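Local structure of laminin subunit ALPHA-1 (Mus musculus, 2JD4) at residues 222-236 with 340-354. The protein is a chain of the basement membrane protein laminin-111, and its LG4-5 domain pair probably contributes to anchoring it at cell surfaces. The protein carries 4 engineered substitutions. Sequence-based numbering, arbitrary orientation.
Engineered in segment 222-236: Gln223 (natural residue Asn).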
loop_
_atom_site.group_PDB
_atom_site.type_symbol
_atom_site.label_atom_id
_atom_site.label_comp_id
_atom_site.label_asym_id
_atom_site.label_seq_id
_atom_site.Cartn_x
_atom_site.Cartn_y
_atom_site.Cartn_z
ATOM N N LEU A 222 10.864 11.822 -17.671
ATOM C CA LEU A 222 10.142 11.153 -16.598
ATOM C C LEU A 222 8.740 10.771 -17.067
ATOM O O LEU A 222 8.013 11.598 -17.617
ATOM C CB LEU A 222 10.036 12.069 -15.377
ATOM C CG LEU A 222 9.179 11.546 -14.221
ATOM C CD1 LEU A 222 9.827 10.309 -13.608
ATOM C CD2 LEU A 222 9.019 12.635 -13.178
ATOM N N GLN A 223 8.369 9.514 -16.849
ATOM C CA GLN A 223 7.052 9.028 -17.245
ATOM C C GLN A 223 6.240 8.695 -15.997
ATOM O O GLN A 223 6.683 7.917 -15.155
ATOM C CB GLN A 223 7.185 7.770 -18.111
ATOM C CG GLN A 223 5.883 7.342 -18.770
ATOM C CD GLN A 223 5.930 5.921 -19.292
ATOM O OE1 GLN A 223 6.831 5.551 -20.049
ATOM N NE2 GLN A 223 4.952 5.114 -18.894
ATOM N N ILE A 224 5.061 9.296 -15.877
ATOM C CA ILE A 224 4.187 9.040 -14.734
ATOM C C ILE A 224 2.928 8.317 -15.198
ATOM O O ILE A 224 2.257 8.766 -16.129
ATOM C CB ILE A 224 3.768 10.356 -14.031
ATOM C CG1 ILE A 224 5.000 11.034 -13.424
ATOM C CG2 ILE A 224 2.724 10.067 -12.955
ATOM C CD1 ILE A 224 4.712 12.367 -12.758
ATOM N N THR A 225 2.621 7.194 -14.554
ATOM C CA THR A 225 1.433 6.411 -14.892
ATOM C C THR A 225 0.668 6.067 -13.615
ATOM O O THR A 225 1.267 5.819 -12.569
ATOM C CB THR A 225 1.802 5.090 -15.603
ATOM O OG1 THR A 225 2.515 5.374 -16.813
ATOM C CG2 THR A 225 0.549 4.305 -15.936
ATOM N N LEU A 226 -0.656 6.053 -13.706
ATOM C CA LEU A 226 -1.484 5.737 -12.554
ATOM C C LEU A 226 -2.921 5.525 -12.988
ATOM O O LEU A 226 -3.288 5.840 -14.116
ATOM C CB LEU A 226 -1.424 6.878 -11.533
ATOM C CG LEU A 226 -1.961 8.265 -11.922
ATOM C CD1 LEU A 226 -3.492 8.292 -11.893
ATOM C CD2 LEU A 226 -1.426 9.290 -10.943
ATOM N N GLU A 227 -3.725 4.980 -12.082
ATOM C CA GLU A 227 -5.143 4.763 -12.332
ATOM C C GLU A 227 -5.864 5.468 -11.197
ATOM O O GLU A 227 -5.398 5.448 -10.055
ATOM C CB GLU A 227 -5.493 3.277 -12.301
ATOM C CG GLU A 227 -4.849 2.450 -13.390
ATOM C CD GLU A 227 -5.196 0.980 -13.263
ATOM O OE1 GLU A 227 -6.402 0.662 -13.208
ATOM O OE2 GLU A 227 -4.268 0.146 -13.216
ATOM N N PHE A 228 -6.994 6.098 -11.501
ATOM C CA PHE A 228 -7.738 6.796 -10.467
ATOM C C PHE A 228 -9.241 6.644 -10.660
ATOM O O PHE A 228 -9.710 6.395 -11.765
ATOM C CB PHE A 228 -7.364 8.288 -10.474
ATOM C CG PHE A 228 -7.934 9.059 -11.644
ATOM C CD1 PHE A 228 -9.235 9.560 -11.603
ATOM C CD2 PHE A 228 -7.168 9.283 -12.788
ATOM C CE1 PHE A 228 -9.765 10.273 -12.683
ATOM C CE2 PHE A 228 -7.689 9.996 -13.877
ATOM C CZ PHE A 228 -8.991 10.491 -13.822
ATOM N N ARG A 229 -9.986 6.797 -9.569
ATOM C CA ARG A 229 -11.441 6.734 -9.594
ATOM C C ARG A 229 -11.887 7.815 -8.627
ATOM O O ARG A 229 -11.289 7.993 -7.562
ATOM C CB ARG A 229 -11.970 5.366 -9.131
ATOM C CG ARG A 229 -11.782 5.060 -7.645
ATOM C CD ARG A 229 -12.586 3.826 -7.221
ATOM N NE ARG A 229 -14.033 4.056 -7.250
ATOM C CZ ARG A 229 -14.696 4.795 -6.368
ATOM N NH1 ARG A 229 -14.048 5.383 -5.374
ATOM N NH2 ARG A 229 -16.008 4.951 -6.480
ATOM N N THR A 230 -12.926 8.554 -8.993
ATOM C CA THR A 230 -13.399 9.626 -8.131
ATOM C C THR A 230 -14.822 10.042 -8.476
ATOM O O THR A 230 -15.298 9.792 -9.581
ATOM C CB THR A 230 -12.475 10.872 -8.260
ATOM O OG1 THR A 230 -12.931 11.917 -7.391
ATOM C CG2 THR A 230 -12.464 11.375 -9.692
ATOM N N THR A 231 -15.493 10.658 -7.510
ATOM C CA THR A 231 -16.847 11.160 -7.701
ATOM C C THR A 231 -16.854 12.665 -7.419
ATOM O O THR A 231 -17.883 13.234 -7.041
ATOM C CB THR A 231 -17.861 10.474 -6.759
ATOM O OG1 THR A 231 -17.491 10.702 -5.391
ATOM C CG2 THR A 231 -17.906 8.983 -7.038
ATOM N N SER A 232 -15.694 13.295 -7.598
ATOM C CA SER A 232 -15.525 14.735 -7.386
ATOM C C SER A 232 -14.924 15.371 -8.638
ATOM O O SER A 232 -14.155 14.733 -9.364
ATOM C CB SER A 232 -14.614 14.996 -6.184
ATOM O OG SER A 232 -14.358 16.385 -6.029
ATOM N N LYS A 233 -15.263 16.632 -8.885
ATOM C CA LYS A 233 -14.780 17.326 -10.076
ATOM C C LYS A 233 -13.449 18.054 -9.919
ATOM O O LYS A 233 -12.860 18.475 -10.912
ATOM C CB LYS A 233 -15.847 18.312 -10.566
ATOM C CG LYS A 233 -17.242 17.700 -10.666
ATOM C CD LYS A 233 -18.254 18.673 -11.247
ATOM C CE LYS A 233 -18.061 18.830 -12.741
ATOM N NZ LYS A 233 -18.311 17.544 -13.445
ATOM N N ASN A 234 -12.972 18.208 -8.687
ATOM C CA ASN A 234 -11.703 18.894 -8.470
ATOM C C ASN A 234 -10.804 18.166 -7.475
ATOM O O ASN A 234 -11.254 17.745 -6.414
ATOM C CB ASN A 234 -11.948 20.325 -7.978
ATOM C CG ASN A 234 -12.796 21.132 -8.938
ATOM O OD1 ASN A 234 -14.020 21.168 -8.821
ATOM N ND2 ASN A 234 -12.151 21.768 -9.906
ATOM N N GLY A 235 -9.528 18.027 -7.822
ATOM C CA GLY A 235 -8.615 17.353 -6.923
ATOM C C GLY A 235 -7.206 17.244 -7.455
ATOM O O GLY A 235 -6.994 16.869 -8.609
ATOM N N VAL A 236 -6.243 17.588 -6.607
ATOM C CA VAL A 236 -4.839 17.508 -6.967
ATOM C C VAL A 236 -4.417 16.042 -6.946
ATOM O O VAL A 236 -4.786 15.304 -6.040
ATOM C CB VAL A 236 -3.962 18.282 -5.957
ATOM C CG1 VAL A 236 -2.488 18.035 -6.260
ATOM C CG2 VAL A 236 -4.292 19.779 -6.013
ATOM N N SER A 340 -4.441 24.349 -8.603
ATOM C CA SER A 340 -5.376 23.994 -7.544
ATOM C C SER A 340 -4.694 23.632 -6.235
ATOM O O SER A 340 -3.517 23.264 -6.207
ATOM C CB SER A 340 -6.262 22.820 -7.978
ATOM O OG SER A 340 -7.085 22.399 -6.899
ATOM N N ARG A 341 -5.472 23.711 -5.163
ATOM C CA ARG A 341 -5.024 23.421 -3.809
ATOM C C ARG A 341 -5.984 22.412 -3.152
ATOM O O ARG A 341 -5.794 22.009 -2.002
ATOM C CB ARG A 341 -5.012 24.740 -3.030
ATOM C CG ARG A 341 -4.324 24.729 -1.697
ATOM C CD ARG A 341 -4.292 26.146 -1.120
ATOM N NE ARG A 341 -3.414 27.051 -1.865
ATOM C CZ ARG A 341 -2.092 27.115 -1.713
ATOM N NH1 ARG A 341 -1.481 26.323 -0.845
ATOM N NH2 ARG A 341 -1.377 27.983 -2.415
ATOM N N ALA A 342 -7.008 22.001 -3.896
ATOM C CA ALA A 342 -8.022 21.072 -3.399
ATOM C C ALA A 342 -7.533 19.627 -3.285
ATOM O O ALA A 342 -7.019 19.073 -4.250
ATOM C CB ALA A 342 -9.254 21.132 -4.305
ATOM N N SER A 343 -7.702 19.021 -2.111
ATOM C CA SER A 343 -7.276 17.633 -1.894
ATOM C C SER A 343 -8.182 16.649 -2.646
ATOM O O SER A 343 -9.404 16.796 -2.654
ATOM C CB SER A 343 -7.292 17.289 -0.395
ATOM O OG SER A 343 -6.277 17.973 0.330
ATOM N N PHE A 344 -7.569 15.650 -3.278
ATOM C CA PHE A 344 -8.286 14.617 -4.028
ATOM C C PHE A 344 -9.162 13.755 -3.107
ATOM O O PHE A 344 -8.839 13.551 -1.934
ATOM C CB PHE A 344 -7.262 13.712 -4.738
ATOM C CG PHE A 344 -7.867 12.586 -5.549
ATOM C CD1 PHE A 344 -8.497 12.837 -6.762
ATOM C CD2 PHE A 344 -7.733 11.263 -5.128
ATOM C CE1 PHE A 344 -8.977 11.793 -7.550
ATOM C CE2 PHE A 344 -8.211 10.206 -5.909
ATOM C CZ PHE A 344 -8.833 10.475 -7.125
ATOM N N ARG A 345 -10.281 13.271 -3.645
ATOM C CA ARG A 345 -11.172 12.369 -2.912
ATOM C C ARG A 345 -11.501 11.225 -3.866
ATOM O O ARG A 345 -12.076 11.445 -4.928
ATOM C CB ARG A 345 -12.472 13.051 -2.477
ATOM C CG ARG A 345 -13.407 12.077 -1.743
ATOM C CD ARG A 345 -14.677 12.736 -1.235
ATOM N NE ARG A 345 -15.614 11.737 -0.716
ATOM C CZ ARG A 345 -15.444 11.053 0.413
ATOM N NH1 ARG A 345 -14.374 11.257 1.165
ATOM N NH2 ARG A 345 -16.343 10.151 0.785
ATOM N N GLY A 346 -11.124 10.010 -3.481
ATOM C CA GLY A 346 -11.348 8.838 -4.312
ATOM C C GLY A 346 -10.200 7.863 -4.085
ATOM O O GLY A 346 -9.601 7.864 -3.012
ATOM N N CYS A 347 -9.885 7.023 -5.068
ATOM C CA CYS A 347 -8.768 6.089 -4.895
ATOM C C CYS A 347 -7.790 6.161 -6.070
ATOM O O CYS A 347 -8.164 6.522 -7.195
ATOM C CB CYS A 347 -9.269 4.635 -4.736
ATOM S SG CYS A 347 -10.412 4.334 -3.342
ATOM N N VAL A 348 -6.533 5.828 -5.785
ATOM C CA VAL A 348 -5.469 5.798 -6.783
ATOM C C VAL A 348 -4.773 4.434 -6.665
ATOM O O VAL A 348 -4.576 3.927 -5.561
ATOM C CB VAL A 348 -4.442 6.920 -6.528
ATOM C CG1 VAL A 348 -3.223 6.744 -7.434
ATOM C CG2 VAL A 348 -5.099 8.273 -6.757
ATOM N N ARG A 349 -4.408 3.845 -7.801
ATOM C CA ARG A 349 -3.757 2.538 -7.809
ATOM C C ARG A 349 -2.669 2.500 -8.882
ATOM O O ARG A 349 -2.695 3.283 -9.836
ATOM C CB ARG A 349 -4.796 1.444 -8.090
ATOM C CG ARG A 349 -4.775 0.915 -9.521
ATOM C CD ARG A 349 -6.149 0.518 -10.066
ATOM N NE ARG A 349 -6.921 -0.335 -9.174
ATOM C CZ ARG A 349 -8.039 -0.971 -9.527
ATOM N NH1 ARG A 349 -8.515 -0.862 -10.760
ATOM N NH2 ARG A 349 -8.697 -1.702 -8.639
ATOM N N ASN A 350 -1.716 1.587 -8.716
ATOM C CA ASN A 350 -0.621 1.411 -9.666
ATOM C C ASN A 350 0.117 2.694 -10.038
ATOM O O ASN A 350 0.310 2.993 -11.220
ATOM C CB ASN A 350 -1.138 0.731 -10.939
ATOM C CG ASN A 350 -1.653 -0.675 -10.680
ATOM O OD1 ASN A 350 -0.995 -1.470 -10.007
ATOM N ND2 ASN A 350 -2.829 -0.992 -11.219
ATOM N N LEU A 351 0.534 3.444 -9.026
ATOM C CA LEU A 351 1.271 4.687 -9.242
ATOM C C LEU A 351 2.735 4.346 -9.522
ATOM O O LEU A 351 3.410 3.765 -8.669
ATOM C CB LEU A 351 1.186 5.567 -7.997
ATOM C CG LEU A 351 1.913 6.909 -8.049
ATOM C CD1 LEU A 351 1.312 7.787 -9.137
ATOM C CD2 LEU A 351 1.799 7.588 -6.696
ATOM N N ARG A 352 3.227 4.722 -10.698
ATOM C CA ARG A 352 4.607 4.411 -11.061
ATOM C C ARG A 352 5.322 5.516 -11.831
ATOM O O ARG A 352 4.704 6.295 -12.550
ATOM C CB ARG A 352 4.633 3.122 -11.883
ATOM C CG ARG A 352 3.789 3.212 -13.151
ATOM C CD ARG A 352 3.062 1.906 -13.487
ATOM N NE ARG A 352 3.948 0.856 -13.984
ATOM C CZ ARG A 352 4.728 0.100 -13.217
ATOM N NH1 ARG A 352 4.743 0.267 -11.901
ATOM N NH2 ARG A 352 5.494 -0.833 -13.771
ATOM N N LEU A 353 6.641 5.566 -11.674
ATOM C CA LEU A 353 7.461 6.559 -12.360
ATOM C C LEU A 353 8.531 5.879 -13.208
ATOM O O LEU A 353 9.279 5.031 -12.723
ATOM C CB LEU A 353 8.117 7.502 -11.348
ATOM C CG LEU A 353 7.246 8.621 -10.764
ATOM C CD1 LEU A 353 6.048 8.037 -10.051
ATOM C CD2 LEU A 353 8.077 9.458 -9.806
ATOM N N SER A 354 8.591 6.260 -14.480
ATOM C CA SER A 354 9.548 5.694 -15.425
ATOM C C SER A 354 10.342 6.801 -16.112
ATOM O O SER A 354 11.419 7.179 -15.655
ATOM C CB SER A 354 8.814 4.868 -16.486
ATOM O OG SER A 354 8.060 3.823 -15.896
HETATM O O HOH W 1 -14.737 10.572 -4.657
HETATM O O HOH W 2 -11.315 14.978 -5.736
#
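Glu227 reaches across to both Arg349 and Asn350, two neighbours on the antiparallel strand beside it. Its chain runs extended beyond CG, and the carboxylate divides its oxygens. Glu227 OE2 takes the Asn350 amide through ND2 at 2.7 Å, the nitrogen lying above the carboxylate plane. Glu227 OE1 sits at the edge of the Arg349 guanidinium, in a long salt bridge of 3.6 Å to NH1. The two planar groups are turned 71° apart. A leucine in place of Glu227 would probably leave the Asn350 amide without this acceptor and Arg349 with one counter-charge fewer. Arg349 also has Glu382 as a salt-bridge partner and lies against Trp285 in a cation-pi contact.

Asn350 owes its position to a beta bulge: the register slips by one between the hydrogen-bonded pairs Thr225-Arg352 and Glu227-Arg349. Within the bulge, Leu226 and Leu351 run alongside each other with their branches on the same side, CD2 of Leu226 3.6 Å from CD1 of Leu351.

At the far end segment 340-354 turns a corner at Gly346, where a side chain would clash with the Arg229 carbonyl. Just before it, the Phe344 ring crosses Thr230, bringing CE1 3.7 Å from Thr230 CB. A chi1 of -179° swings the Thr230 hydroxyl opposite the backbone N, where OG1 donates to Arg345 O at 2.6 Å, while the same OG1 accepts from Ser232 N in an ST turn. Farther on, Val236 N bonds to Ala342 O at 2.9 Å.

This pairing belongs to the second laminin G domain, a beta sandwich. Strand 286-293 flanks 222-230 on its other edge, strand 201-204 pairs with 347-353, and Leu222, Ile224 and Phe228 pack inward on strand 247-253; the Cys347-Cys378 disulfide ties the corner to the C-terminal tail.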